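Predicted metal-dependent hydrolase of the TIM-barrel fold (Lactobacillus casei, PDB 2QPX) is probably a hydrolase, a TIM-barrel protein of the amidohydrolase group that carries two zinc ions, though its substrate is not known. Local coordinates at residues N29-L34 and L54-F59; A83-R88 and Y322-G327; Y172-H177 and P205-M210. All blocks are in the same frame, centred on the assembly; numbering follows the deposited sequence. Where two conformers were deposited one is given.

Contact 1 of 3, residues N29-L34 and L54-F59; sequences NRDDRL and LAYHGF. With EDO (1,2-ethanediol), chain E.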
loop_
_atom_site.group_PDB
_atom_site.type_symbol
_atom_site.label_atom_id
_atom_site.label_comp_id
_atom_site.label_asym_id
_atom_site.label_seq_id
_atom_site.Cartn_x
_atom_site.Cartn_y
_atom_site.Cartn_z
ATOM N N ASN A 29 -10.759 6.701 -36.839
ATOM C CA ASN A 29 -10.543 5.426 -36.103
ATOM C C ASN A 29 -10.950 5.602 -34.633
ATOM O O ASN A 29 -10.159 5.402 -33.718
ATOM C CB ASN A 29 -9.075 4.976 -36.234
ATOM C CG ASN A 29 -8.060 6.059 -35.825
ATOM O OD1 ASN A 29 -8.373 7.269 -35.801
ATOM N ND2 ASN A 29 -6.826 5.627 -35.505
ATOM N N ARG A 30 -12.205 5.959 -34.415
ATOM C CA ARG A 30 -12.709 6.325 -33.096
ATOM C C ARG A 30 -12.564 5.180 -32.059
ATOM O O ARG A 30 -12.127 5.404 -30.923
ATOM C CB ARG A 30 -14.152 6.793 -33.211
ATOM C CG ARG A 30 -14.820 7.068 -31.922
ATOM C CD ARG A 30 -16.082 7.967 -32.141
ATOM N NE ARG A 30 -16.843 8.003 -30.912
ATOM C CZ ARG A 30 -18.074 7.589 -30.746
ATOM N NH1 ARG A 30 -18.832 7.306 -31.783
ATOM N NH2 ARG A 30 -18.576 7.571 -29.542
ATOM N N ASP A 31 -12.928 3.952 -32.425
ATOM C CA ASP A 31 -12.779 2.795 -31.508
ATOM C C ASP A 31 -11.316 2.661 -31.042
ATOM O O ASP A 31 -11.032 2.571 -29.845
ATOM C CB ASP A 31 -13.226 1.522 -32.222
ATOM C CG ASP A 31 -13.360 0.317 -31.326
ATOM O OD1 ASP A 31 -13.119 0.368 -30.139
ATOM O OD2 ASP A 31 -13.842 -0.728 -31.815
ATOM N N ASP A 32 -10.381 2.685 -31.974
ATOM C CA ASP A 32 -8.970 2.556 -31.617
ATOM C C ASP A 32 -8.488 3.750 -30.780
ATOM O O ASP A 32 -7.694 3.572 -29.842
ATOM C CB ASP A 32 -8.100 2.380 -32.856
ATOM C CG ASP A 32 -8.218 0.996 -33.487
ATOM O OD1 ASP A 32 -8.873 0.074 -32.941
ATOM O OD2 ASP A 32 -7.608 0.859 -34.559
ATOM N N ARG A 33 -8.951 4.950 -31.096
ATOM C CA ARG A 33 -8.578 6.130 -30.301
ATOM C C ARG A 33 -9.124 6.053 -28.880
ATOM O O ARG A 33 -8.469 6.491 -27.924
ATOM C CB ARG A 33 -8.977 7.462 -30.977
ATOM C CG ARG A 33 -8.198 7.773 -32.266
ATOM C CD ARG A 33 -6.703 8.071 -32.052
ATOM N NE ARG A 33 -6.408 9.260 -31.225
ATOM C CZ ARG A 33 -6.220 10.496 -31.677
ATOM N NH1 ARG A 33 -6.289 10.781 -32.966
ATOM N NH2 ARG A 33 -5.912 11.452 -30.834
ATOM N N LEU A 34 -10.325 5.542 -28.713
ATOM C CA LEU A 34 -10.894 5.298 -27.401
ATOM C C LEU A 34 -10.030 4.282 -26.629
ATOM O O LEU A 34 -9.712 4.471 -25.449
ATOM C CB LEU A 34 -12.348 4.775 -27.501
ATOM C CG LEU A 34 -13.427 5.826 -27.649
ATOM C CD1 LEU A 34 -14.777 5.205 -28.161
ATOM C CD2 LEU A 34 -13.612 6.640 -26.318
ATOM N N LEU A 54 -10.552 -3.258 -18.062
ATOM C CA LEU A 54 -11.916 -2.835 -17.839
ATOM C C LEU A 54 -12.217 -1.421 -18.362
ATOM O O LEU A 54 -13.347 -1.173 -18.840
ATOM C CB LEU A 54 -12.274 -2.935 -16.355
ATOM C CG LEU A 54 -13.769 -2.891 -16.026
ATOM C CD1 LEU A 54 -14.532 -4.044 -16.752
ATOM C CD2 LEU A 54 -14.024 -3.000 -14.513
ATOM N N ALA A 55 -11.251 -0.508 -18.337
ATOM C CA ALA A 55 -11.508 0.882 -18.726
ATOM C C ALA A 55 -12.093 0.982 -20.138
ATOM O O ALA A 55 -13.026 1.725 -20.384
ATOM C CB ALA A 55 -10.218 1.742 -18.617
ATOM N N TYR A 56 -11.486 0.259 -21.073
ATOM C CA TYR A 56 -11.963 0.286 -22.456
ATOM C C TYR A 56 -13.422 -0.137 -22.517
ATOM O O TYR A 56 -14.238 0.489 -23.240
ATOM C CB TYR A 56 -11.091 -0.587 -23.342
ATOM C CG TYR A 56 -11.634 -0.836 -24.739
ATOM C CD1 TYR A 56 -11.715 0.173 -25.674
ATOM C CD2 TYR A 56 -12.065 -2.094 -25.096
ATOM C CE1 TYR A 56 -12.211 -0.092 -26.960
ATOM C CE2 TYR A 56 -12.549 -2.363 -26.335
ATOM C CZ TYR A 56 -12.602 -1.375 -27.283
ATOM O OH TYR A 56 -13.111 -1.672 -28.558
ATOM N N HIS A 57 -13.748 -1.201 -21.805
ATOM C CA HIS A 57 -15.149 -1.645 -21.777
ATOM C C HIS A 57 -16.099 -0.648 -21.164
ATOM O O HIS A 57 -17.247 -0.511 -21.638
ATOM C CB HIS A 57 -15.245 -3.017 -21.145
ATOM C CG HIS A 57 -14.581 -4.058 -21.972
ATOM N ND1 HIS A 57 -15.245 -4.798 -22.926
ATOM C CD2 HIS A 57 -13.269 -4.428 -22.061
ATOM C CE1 HIS A 57 -14.384 -5.594 -23.540
ATOM N NE2 HIS A 57 -13.175 -5.390 -23.032
ATOM N N GLY A 58 -15.655 0.087 -20.153
ATOM C CA GLY A 58 -16.430 1.205 -19.623
ATOM C C GLY A 58 -16.656 2.276 -20.654
ATOM O O GLY A 58 -17.749 2.808 -20.763
ATOM N N PHE A 59 -15.617 2.602 -21.406
ATOM C CA PHE A 59 -15.769 3.607 -22.465
ATOM C C PHE A 59 -16.767 3.146 -23.498
ATOM O O PHE A 59 -17.617 3.923 -23.947
ATOM C CB PHE A 59 -14.453 3.849 -23.224
ATOM C CG PHE A 59 -13.421 4.681 -22.490
ATOM C CD1 PHE A 59 -13.581 5.109 -21.191
ATOM C CD2 PHE A 59 -12.272 5.024 -23.151
ATOM C CE1 PHE A 59 -12.585 5.850 -20.562
ATOM C CE2 PHE A 59 -11.282 5.765 -22.531
ATOM C CZ PHE A 59 -11.446 6.168 -21.239
HETATM C C1 EDO E . -11.771 -6.827 -26.342
HETATM O O1 EDO E . -10.778 -6.930 -27.342
HETATM C C2 EDO E . -11.681 -8.149 -25.571
HETATM O O2 EDO E . -11.985 -7.915 -24.204
#
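L34 and Y56 bring the two backbones nearest, with 7.1 Å between their CA atoms, where helix 30-37 passes helix 54-66. D31 and Y56 make the polar half of the contact. The Y56 side chain leaves its helix with CG anti to the backbone N (chi1 169°), which carries the phenol across to the other helix, and its hydroxyl donates to D31 OD1 at 2.6 Å, a short bond. OD1 takes it on its syn lone pair and lies at the ring edge, in the ring plane; carboxylate and ring are only 7° apart, so the two groups form one nearly flat unit.

This is helix-to-helix packing in the part of the TIM-barrel chain that follows strand 14-19, which carries the zinc ligand H18 and is followed directly by the zinc ligand H20. The apolar half is L34 against F59: L34 CD2 meets F59 CD2 at 3.8 Å, and L34 O sits at the edge of the same ring, 3.5 Å from CD2. M325 and L328 of helix 323-342 also touch the F59 ring, whose side chain is about 10 Å from that of D318, a ligand of the first zinc.

Farther out, H57 NE2 has two acceptors, K51 O and, at 3.0 Å, O2 of an ethanediol. This probable crystallisation additive also bonds to K51 O and to Q351 OE1 of the second subunit, whose W355 meets the H57 ring edge-to-face.

Contact 2 of 3, residues A83-R88 and Y322-G327; sequences ATYNHR and YPEMYG
The Y85 ring has the E324 carboxylate at its edge, with E324 CD in the ring plane, while P323 CG comes to the ring obliquely, 3.7 Å from Y85 CE2. Ring and carboxylate planes are 59° apart. The phenol hydroxyl donates to E324 OE2 at 2.6 Å and reaches that oxygen from above the carboxylate plane, 60° out of it. Y85 gets there because its CG stands anti to the backbone N (chi1 -174°), while E324 bends at its second torsion to bring the carboxylate round to the hydroxyl. OE2 also forms a salt bridge with R30 of helix 30-37, so two donors grip one oxygen; together they would be expected to favour the charged form of the glutamate.

Segments 83-88 and 323-327 run almost parallel, 6° between their directions, with their axes 10.2 Å apart at closest approach. Helix 323-342 follows strand 313-314 and the loop carrying D318, a zinc ligand, so P323 lies where the chain leads from this strand of the TIM barrel into the next helix; helix 79-92 precedes strand 95-101.

The N86 side chain crosses that of P323 at about a right angle. N86 OD1 lies 3.3 Å from P323 CB and is buried without a hydrogen-bond partner, whereas its ND2 is held by the backbone O of Y82, one turn earlier in the same helix. I89 and F90 of helix 79-92 also touch P323.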
loop_
_atom_site.group_PDB
_atom_site.type_symbol
_atom_site.label_atom_id
_atom_site.label_comp_id
_atom_site.label_asym_id
_atom_site.label_seq_id
_atom_site.Cartn_x
_atom_site.Cartn_y
_atom_site.Cartn_z
ATOM N N ALA A 83 -21.112 18.020 -31.108
ATOM C CA ALA A 83 -21.561 18.909 -30.053
ATOM C C ALA A 83 -22.755 18.296 -29.307
ATOM O O ALA A 83 -22.811 18.317 -28.082
ATOM C CB ALA A 83 -21.895 20.320 -30.619
ATOM N N THR A 84 -23.725 17.762 -30.045
ATOM C CA THR A 84 -24.866 17.097 -29.418
ATOM C C THR A 84 -24.428 15.983 -28.465
ATOM O O THR A 84 -24.887 15.900 -27.335
ATOM C CB THR A 84 -25.821 16.489 -30.500
ATOM O OG1 THR A 84 -26.353 17.560 -31.291
ATOM C CG2 THR A 84 -26.957 15.694 -29.866
ATOM N N TYR A 85 -23.509 15.186 -28.957
ATOM C CA TYR A 85 -22.985 14.022 -28.208
ATOM C C TYR A 85 -22.242 14.449 -26.935
ATOM O O TYR A 85 -22.501 13.939 -25.838
ATOM C CB TYR A 85 -22.071 13.221 -29.114
ATOM C CG TYR A 85 -21.581 11.920 -28.518
ATOM C CD1 TYR A 85 -22.477 10.918 -28.141
ATOM C CD2 TYR A 85 -20.224 11.696 -28.311
ATOM C CE1 TYR A 85 -22.040 9.734 -27.597
ATOM C CE2 TYR A 85 -19.777 10.489 -27.755
ATOM C CZ TYR A 85 -20.703 9.514 -27.407
ATOM O OH TYR A 85 -20.273 8.324 -26.833
ATOM N N ASN A 86 -21.338 15.410 -27.079
ATOM C CA ASN A 86 -20.674 16.004 -25.906
ATOM C C ASN A 86 -21.685 16.595 -24.912
ATOM O O ASN A 86 -21.605 16.357 -23.706
ATOM C CB ASN A 86 -19.611 17.020 -26.327
ATOM C CG ASN A 86 -18.311 16.356 -26.728
ATOM O OD1 ASN A 86 -17.457 16.092 -25.880
ATOM N ND2 ASN A 86 -18.157 16.047 -28.017
ATOM N N HIS A 87 -22.655 17.369 -25.414
ATOM C CA HIS A 87 -23.666 17.940 -24.546
ATOM C C HIS A 87 -24.412 16.850 -23.758
ATOM O O HIS A 87 -24.739 17.032 -22.602
ATOM C CB HIS A 87 -24.651 18.819 -25.337
ATOM C CG HIS A 87 -24.198 20.222 -25.558
ATOM N ND1 HIS A 87 -23.035 20.534 -26.221
ATOM C CD2 HIS A 87 -24.803 21.404 -25.278
ATOM C CE1 HIS A 87 -22.913 21.852 -26.293
ATOM N NE2 HIS A 87 -23.974 22.404 -25.722
ATOM N N ARG A 88 -24.697 15.725 -24.405
ATOM C CA ARG A 88 -25.431 14.641 -23.731
ATOM C C ARG A 88 -24.661 14.082 -22.539
ATOM O O ARG A 88 -25.212 13.917 -21.459
ATOM C CB ARG A 88 -25.686 13.479 -24.685
ATOM C CG ARG A 88 -26.728 13.685 -25.707
ATOM C CD ARG A 88 -26.897 12.415 -26.545
ATOM N NE ARG A 88 -27.934 12.618 -27.522
ATOM C CZ ARG A 88 -28.327 11.701 -28.380
ATOM N NH1 ARG A 88 -27.800 10.488 -28.388
ATOM N NH2 ARG A 88 -29.301 12.009 -29.226
ATOM N N TYR A 322 -11.903 12.332 -25.688
ATOM C CA TYR A 322 -13.288 12.041 -25.924
ATOM C C TYR A 322 -14.139 12.145 -24.690
ATOM O O TYR A 322 -13.683 11.874 -23.586
ATOM C CB TYR A 322 -13.403 10.629 -26.500
ATOM C CG TYR A 322 -13.019 10.404 -27.958
ATOM C CD1 TYR A 322 -13.362 11.311 -28.957
ATOM C CD2 TYR A 322 -12.370 9.247 -28.346
ATOM C CE1 TYR A 322 -13.093 11.034 -30.296
ATOM C CE2 TYR A 322 -12.112 8.957 -29.667
ATOM C CZ TYR A 322 -12.464 9.862 -30.648
ATOM O OH TYR A 322 -12.189 9.523 -31.940
ATOM N N PRO A 323 -15.428 12.481 -24.863
ATOM C CA PRO A 323 -16.296 12.676 -23.701
ATOM C C PRO A 323 -16.544 11.436 -22.873
ATOM O O PRO A 323 -16.850 11.557 -21.688
ATOM C CB PRO A 323 -17.581 13.245 -24.297
ATOM C CG PRO A 323 -17.587 12.724 -25.733
ATOM C CD PRO A 323 -16.125 12.797 -26.134
ATOM N N GLU A 324 -16.391 10.256 -23.466
ATOM C CA GLU A 324 -16.517 9.017 -22.670
ATOM C C GLU A 324 -15.560 8.971 -21.487
ATOM O O GLU A 324 -15.899 8.397 -20.448
ATOM C CB GLU A 324 -16.272 7.768 -23.517
ATOM C CG GLU A 324 -17.311 7.499 -24.574
ATOM C CD GLU A 324 -17.080 8.197 -25.922
ATOM O OE1 GLU A 324 -16.329 9.177 -26.021
ATOM O OE2 GLU A 324 -17.765 7.798 -26.896
HETATM N N MSE A 325 -14.352 9.504 -21.655
HETATM C CA MSE A 325 -13.393 9.424 -20.578
HETATM C C MSE A 325 -13.823 10.361 -19.456
HETATM O O MSE A 325 -13.643 10.046 -18.281
HETATM C CB MSE A 325 -11.985 9.740 -21.063
HETATM C CG MSE A 325 -10.878 9.583 -20.008
HETATM SE SE MSE A 325 -9.124 9.680 -20.773
HETATM C CE MSE A 325 -8.082 9.475 -19.111
ATOM N N TYR A 326 -14.358 11.543 -19.817
ATOM C CA TYR A 326 -14.932 12.413 -18.819
ATOM C C TYR A 326 -16.126 11.750 -18.102
ATOM O O TYR A 326 -16.238 11.774 -16.845
ATOM C CB TYR A 326 -15.428 13.706 -19.479
ATOM C CG TYR A 326 -14.328 14.731 -19.792
ATOM C CD1 TYR A 326 -13.623 14.714 -20.980
ATOM C CD2 TYR A 326 -13.992 15.709 -18.847
ATOM C CE1 TYR A 326 -12.637 15.651 -21.229
ATOM C CE2 TYR A 326 -13.019 16.662 -19.095
ATOM C CZ TYR A 326 -12.363 16.636 -20.287
ATOM O OH TYR A 326 -11.416 17.603 -20.494
ATOM N N GLY A 327 -17.040 11.198 -18.895
ATOM C CA GLY A 327 -18.227 10.552 -18.340
ATOM C C GLY A 327 -17.913 9.403 -17.406
ATOM O O GLY A 327 -18.565 9.263 -16.357
#

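Contact 3 of 3, residues Y172-H177 and P205-M210; sequences YRVGLH and PLIDYM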
loop_
_atom_site.group_PDB
_atom_site.type_symbol
_atom_site.label_atom_id
_atom_site.label_comp_id
_atom_site.label_asym_id
_atom_site.label_seq_id
_atom_site.Cartn_x
_atom_site.Cartn_y
_atom_site.Cartn_z
ATOM N N TYR A 172 6.723 13.125 -13.813
ATOM C CA TYR A 172 6.963 12.378 -15.067
ATOM C C TYR A 172 8.444 12.511 -15.538
ATOM O O TYR A 172 8.920 11.696 -16.361
ATOM C CB TYR A 172 6.096 12.919 -16.210
ATOM C CG TYR A 172 4.601 12.642 -16.180
ATOM C CD1 TYR A 172 4.099 11.400 -16.463
ATOM C CD2 TYR A 172 3.702 13.668 -15.969
ATOM C CE1 TYR A 172 2.730 11.162 -16.506
ATOM C CE2 TYR A 172 2.334 13.458 -16.012
ATOM C CZ TYR A 172 1.851 12.212 -16.273
ATOM O OH TYR A 172 0.456 12.069 -16.313
ATOM N N ARG A 173 9.153 13.536 -15.075
ATOM C CA ARG A 173 10.465 13.889 -15.617
ATOM C C ARG A 173 11.586 13.486 -14.661
ATOM O O ARG A 173 12.603 12.903 -15.083
ATOM C CB ARG A 173 10.546 15.377 -15.948
ATOM C CG ARG A 173 9.488 15.872 -16.953
ATOM C CD ARG A 173 9.768 15.337 -18.297
ATOM N NE ARG A 173 8.712 15.613 -19.265
ATOM C CZ ARG A 173 8.578 16.724 -19.964
ATOM N NH1 ARG A 173 9.388 17.768 -19.802
ATOM N NH2 ARG A 173 7.599 16.795 -20.861
ATOM N N VAL A 174 11.406 13.827 -13.393
ATOM C CA VAL A 174 12.458 13.745 -12.374
ATOM C C VAL A 174 12.018 13.191 -11.025
ATOM O O VAL A 174 12.851 12.966 -10.137
ATOM C CB VAL A 174 13.113 15.125 -12.173
ATOM C CG1 VAL A 174 13.826 15.587 -13.469
ATOM C CG2 VAL A 174 12.099 16.194 -11.719
ATOM N N GLY A 175 10.720 13.006 -10.824
ATOM C CA GLY A 175 10.229 12.527 -9.577
ATOM C C GLY A 175 9.899 13.674 -8.627
ATOM O O GLY A 175 10.027 14.864 -8.980
ATOM N N LEU A 176 9.483 13.306 -7.420
ATOM C CA LEU A 176 8.916 14.254 -6.469
ATOM C C LEU A 176 9.746 14.508 -5.203
ATOM O O LEU A 176 9.264 15.141 -4.268
ATOM C CB LEU A 176 7.485 13.863 -6.066
ATOM C CG LEU A 176 6.435 13.931 -7.182
ATOM C CD1 LEU A 176 5.115 13.362 -6.643
ATOM C CD2 LEU A 176 6.317 15.380 -7.660
ATOM N N HIS A 177 11.009 14.044 -5.187
ATOM C CA HIS A 177 11.878 14.294 -4.053
ATOM C C HIS A 177 12.495 15.680 -4.213
ATOM O O HIS A 177 13.685 15.831 -4.512
ATOM C CB HIS A 177 12.933 13.191 -3.959
ATOM C CG HIS A 177 13.555 13.069 -2.611
ATOM N ND1 HIS A 177 13.470 14.055 -1.647
ATOM C CD2 HIS A 177 14.348 12.101 -2.098
ATOM C CE1 HIS A 177 14.165 13.681 -0.587
ATOM N NE2 HIS A 177 14.686 12.491 -0.829
ATOM N N PRO A 205 18.120 19.276 -11.305
ATOM C CA PRO A 205 18.521 20.542 -10.703
ATOM C C PRO A 205 17.723 21.740 -11.207
ATOM O O PRO A 205 17.282 22.583 -10.411
ATOM C CB PRO A 205 20.007 20.660 -11.101
ATOM C CG PRO A 205 20.446 19.293 -11.419
ATOM C CD PRO A 205 19.259 18.552 -11.904
ATOM N N LEU A 206 17.480 21.810 -12.506
ATOM C CA LEU A 206 16.740 22.956 -13.031
ATOM C C LEU A 206 15.239 22.918 -12.691
ATOM O O LEU A 206 14.681 23.948 -12.329
ATOM C CB LEU A 206 16.979 23.111 -14.530
ATOM C CG LEU A 206 16.366 24.346 -15.175
ATOM C CD1 LEU A 206 16.845 25.656 -14.496
ATOM C CD2 LEU A 206 16.629 24.348 -16.712
ATOM N N ILE A 207 14.619 21.753 -12.779
ATOM C CA ILE A 207 13.199 21.637 -12.393
ATOM C C ILE A 207 13.008 21.985 -10.915
ATOM O O ILE A 207 12.099 22.749 -10.560
ATOM C CB ILE A 207 12.640 20.218 -12.706
ATOM C CG1 ILE A 207 12.457 20.078 -14.238
ATOM C CG2 ILE A 207 11.294 19.988 -12.023
ATOM C CD1 ILE A 207 12.120 18.643 -14.740
ATOM N N ASP A 208 13.858 21.459 -10.039
ATOM C CA ASP A 208 13.691 21.712 -8.607
ATOM C C ASP A 208 13.960 23.199 -8.322
ATOM O O ASP A 208 13.188 23.827 -7.556
ATOM C CB ASP A 208 14.601 20.817 -7.753
ATOM C CG ASP A 208 14.117 19.381 -7.628
ATOM O OD1 ASP A 208 13.128 19.012 -8.290
ATOM O OD2 ASP A 208 14.754 18.612 -6.826
ATOM N N TYR A 209 15.003 23.792 -8.929
ATOM C CA TYR A 209 15.220 25.248 -8.790
ATOM C C TYR A 209 13.943 26.018 -9.200
ATOM O O TYR A 209 13.465 26.944 -8.492
ATOM C CB TYR A 209 16.414 25.703 -9.662
ATOM C CG TYR A 209 16.701 27.162 -9.585
ATOM C CD1 TYR A 209 16.059 28.077 -10.395
ATOM C CD2 TYR A 209 17.648 27.644 -8.667
ATOM C CE1 TYR A 209 16.363 29.440 -10.308
ATOM C CE2 TYR A 209 17.930 28.964 -8.551
ATOM C CZ TYR A 209 17.294 29.870 -9.356
ATOM O OH TYR A 209 17.566 31.206 -9.232
HETATM N N MSE A 210 13.416 25.682 -10.384
HETATM C CA MSE A 210 12.243 26.327 -10.924
HETATM C C MSE A 210 11.094 26.249 -9.930
HETATM O O MSE A 210 10.420 27.259 -9.648
HETATM C CB MSE A 210 11.835 25.601 -12.201
HETATM C CG MSE A 210 10.636 26.170 -12.882
HETATM SE SE MSE A 210 9.850 24.992 -14.239
HETATM C CE MSE A 210 8.838 23.738 -13.116
HETATM O O HOH W 1 12.458 16.393 -8.334
#
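V174 and I207 mark the closest approach of the backbones, with CA atoms 7.9 Å apart, where the chain leaving the short helix 170-173 passes helix 204-221 as an irregular loop. In that loop G175 has a positive phi of 91°, a backbone shape suited to glycine.

The side chains of V174 and I207 reach toward each other tip to tip. V174 CG1 is 3.7 Å from I207 CD1, and the other methyl, V174 CG2, is 3.9 Å from both CD1 and CG2 of the isoleucine. I207 thus presents two branches to the valine; its CD1 also touches R173 CB at 3.8 Å. Beyond CB the arginine bends at its second torsion (chi2 -70°) and leads away to E135, with which NH1 forms a salt bridge.

The polar side of the contact runs through a water. It donates to G175 O at 2.9 Å and to D208 OD1 at 2.7 Å, bridging the loop carbonyl and the helix carboxylate, between which there is no direct hydrogen bond. The second carboxylate oxygen, OD2, is taken by K204 in a salt bridge and by the backbone N of E179. K204 also donates to H177 O, so a single lysine ties the aspartate to the loop backbone.

Within the TIM barrel, this loop comes after the carboxylated, zinc-bridging K167. L176 pairs through its backbone with L240, Y172 meets the ring of the zinc ligand H228 at the end of strand 225-229, and on helix 204-221 L206 and Y209 pack against helix 183-196 while M210 touches helices 130-138 and 144-156.

From the N terminus, the chain leaves strand 14-19 and closes its first loop at contact 1, joining helix 30-37 to helix 54-66 across 19 residues. Helix 79-92 follows, and contact 2 opens there; it closes only at helix 323-342, 233 residues on. Contact 3 is nested inside that long loop, where residues 172-177 meet helix 204-221 over a short span. Contacts 1 and 2 are in series yet touch, through helix 30-37 and residues 322-324, so helices 30-37, 54-66, 79-92 and 323-342 come together on one side of the chain's centre. Contact 3 lies across that centre from contact 2, about 35 Å away between centres.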